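Local atomic coordinates of coat protein (PDB entry 4Y6X), a protein that self-assembles into the capsid of tobacco streak virus, binds the viral RNA and probably takes part in packaging it. Residues I46-I51 and Y65-G70. Residues are numbered along the deposited sequence; the frame is centred on the assembly and turned at random.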
loop_
_atom_site.group_PDB
_atom_site.type_symbol
_atom_site.label_atom_id
_atom_site.label_comp_id
_atom_site.label_asym_id
_atom_site.label_seq_id
_atom_site.Cartn_x
_atom_site.Cartn_y
_atom_site.Cartn_z
ATOM N N ILE A 46 -3.734 -15.930 6.743
ATOM C CA ILE A 46 -2.985 -14.741 6.369
ATOM C C ILE A 46 -1.950 -14.393 7.438
ATOM O O ILE A 46 -2.324 -14.067 8.574
ATOM C CB ILE A 46 -3.931 -13.581 6.151
ATOM C CG1 ILE A 46 -4.918 -13.995 5.072
ATOM C CG2 ILE A 46 -3.136 -12.337 5.735
ATOM C CD1 ILE A 46 -5.971 -12.962 4.823
ATOM N N PRO A 47 -0.641 -14.463 7.095
ATOM C CA PRO A 47 0.388 -14.149 8.073
ATOM C C PRO A 47 0.448 -12.676 8.409
ATOM O O PRO A 47 0.156 -11.833 7.559
ATOM C CB PRO A 47 1.692 -14.562 7.386
ATOM C CG PRO A 47 1.299 -15.318 6.170
ATOM C CD PRO A 47 -0.064 -14.838 5.795
ATOM N N PHE A 48 0.791 -12.378 9.651
ATOM C CA PHE A 48 0.905 -10.994 10.099
ATOM C C PHE A 48 1.914 -10.177 9.297
ATOM O O PHE A 48 1.662 -9.012 9.038
ATOM C CB PHE A 48 1.192 -10.907 11.590
ATOM C CG PHE A 48 1.046 -9.547 12.145
ATOM C CD1 PHE A 48 -0.199 -8.994 12.334
ATOM C CD2 PHE A 48 2.167 -8.791 12.496
ATOM C CE1 PHE A 48 -0.328 -7.703 12.845
ATOM C CE2 PHE A 48 2.037 -7.515 13.044
ATOM C CZ PHE A 48 0.781 -6.974 13.228
ATOM N N LYS A 49 3.043 -10.760 8.913
ATOM C CA LYS A 49 4.034 -10.011 8.110
ATOM C C LYS A 49 3.412 -9.530 6.816
ATOM O O LYS A 49 3.704 -8.445 6.397
ATOM C CB LYS A 49 5.321 -10.818 7.829
ATOM N N THR A 50 2.525 -10.311 6.204
ATOM C CA THR A 50 1.826 -9.922 5.000
ATOM C C THR A 50 0.839 -8.803 5.257
ATOM O O THR A 50 0.663 -7.955 4.427
ATOM C CB THR A 50 1.010 -11.113 4.425
ATOM O OG1 THR A 50 1.922 -12.137 4.068
ATOM C CG2 THR A 50 0.162 -10.744 3.195
ATOM N N ILE A 51 0.134 -8.839 6.384
ATOM C CA ILE A 51 -0.799 -7.806 6.683
ATOM C C ILE A 51 -0.106 -6.446 6.737
ATOM O O ILE A 51 -0.628 -5.444 6.282
ATOM C CB ILE A 51 -1.528 -8.079 8.009
ATOM C CG1 ILE A 51 -2.531 -9.210 7.807
ATOM C CG2 ILE A 51 -2.256 -6.825 8.473
ATOM C CD1 ILE A 51 -3.038 -9.842 9.073
ATOM N N TYR A 65 -0.439 -2.354 18.809
ATOM C CA TYR A 65 -1.403 -2.490 19.882
ATOM C C TYR A 65 -2.695 -3.235 19.553
ATOM O O TYR A 65 -3.176 -3.977 20.378
ATOM C CB TYR A 65 -1.757 -1.135 20.404
ATOM C CG TYR A 65 -0.530 -0.479 21.019
ATOM C CD1 TYR A 65 -0.146 -0.752 22.354
ATOM C CD2 TYR A 65 0.282 0.327 20.269
ATOM C CE1 TYR A 65 1.005 -0.135 22.922
ATOM C CE2 TYR A 65 1.403 0.947 20.800
ATOM C CZ TYR A 65 1.759 0.723 22.132
ATOM O OH TYR A 65 2.855 1.343 22.625
ATOM N N ARG A 66 -3.241 -3.078 18.356
ATOM C CA ARG A 66 -4.529 -3.727 18.015
ATOM C C ARG A 66 -4.521 -4.049 16.554
ATOM O O ARG A 66 -4.022 -3.261 15.740
ATOM C CB ARG A 66 -5.692 -2.765 18.256
ATOM C CG ARG A 66 -5.813 -2.303 19.674
ATOM C CD ARG A 66 -6.943 -1.313 19.919
ATOM N NE ARG A 66 -8.258 -1.893 19.733
ATOM C CZ ARG A 66 -9.394 -1.187 19.845
ATOM N NH1 ARG A 66 -9.355 0.127 20.108
ATOM N NH2 ARG A 66 -10.572 -1.764 19.637
ATOM N N LEU A 67 -5.095 -5.159 16.202
ATOM C CA LEU A 67 -5.414 -5.454 14.833
ATOM C C LEU A 67 -6.932 -5.678 14.759
ATOM O O LEU A 67 -7.473 -6.518 15.508
ATOM C CB LEU A 67 -4.691 -6.691 14.419
ATOM C CG LEU A 67 -5.180 -7.267 13.081
ATOM C CD1 LEU A 67 -4.828 -6.384 11.889
ATOM C CD2 LEU A 67 -4.599 -8.629 12.925
ATOM N N LEU A 68 -7.601 -4.958 13.882
ATOM C CA LEU A 68 -9.017 -5.107 13.604
ATOM C C LEU A 68 -9.214 -5.755 12.283
ATOM O O LEU A 68 -8.596 -5.326 11.268
ATOM C CB LEU A 68 -9.708 -3.773 13.507
ATOM C CG LEU A 68 -10.185 -3.078 14.797
ATOM C CD1 LEU A 68 -9.290 -3.220 15.975
ATOM C CD2 LEU A 68 -10.540 -1.617 14.541
ATOM N N ILE A 69 -10.023 -6.816 12.259
ATOM C CA ILE A 69 -10.400 -7.393 11.018
ATOM C C ILE A 69 -11.903 -7.534 10.905
ATOM O O ILE A 69 -12.630 -7.699 11.917
ATOM C CB ILE A 69 -9.680 -8.673 10.733
ATOM C CG1 ILE A 69 -10.103 -9.744 11.659
ATOM C CG2 ILE A 69 -8.147 -8.579 10.857
ATOM C CD1 ILE A 69 -10.278 -10.985 10.853
ATOM N N GLY A 70 -12.385 -7.443 9.682
ATOM C CA GLY A 70 -13.808 -7.644 9.413
ATOM C C GLY A 70 -13.933 -8.430 8.159
ATOM O O GLY A 70 -13.117 -8.274 7.258
#
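A chi1 of 168° swings the Leu67 side chain away from its own backbone N and toward the short helix, and its two methyls part to meet Phe48 and Ile51; a similar turn in Phe48 (chi1 -168°) carries the ring toward the strand although the side chain does not set out that way. Leu67 CD2 lies at the edge of the Phe48 ring, near the ring plane, 4.4 Å from CE1. The other branch, Leu67 CD1, meets the gamma methyl of Ile51, with CD1 and CG2 4.3 Å apart. The touch is light and wholly apolar: 116 Å² is buried over both sides, no hydrogen bond crosses, and even the nearest backbones, at Phe48 and Leu67, stand 9.6 Å apart from CA to CA. The contact lies in the buried interior of the jelly-roll beta-barrel of the coat protein, close to the centre of the chain. Strand 63-73 belongs to one four-stranded sheet, whereas strand 44-47 edges the other within this chain and runs straight into helix 48-52, with Pro47 as the N-cap residue. The helix starts with a bond from Ile51 N to Pro47 O (3.2 Å), which belongs to the turn presenting Phe48 and Ile51 to the strand. Around them, Leu113 touches both Phe48 and Leu67, Ile126 of the facing sheet touches both Leu67 and Ile51, and Phe64 makes an edge-to-face pair with Phe48. On the outer side of strand 63-73, Leu68 packs against Phe161 of the second subunit.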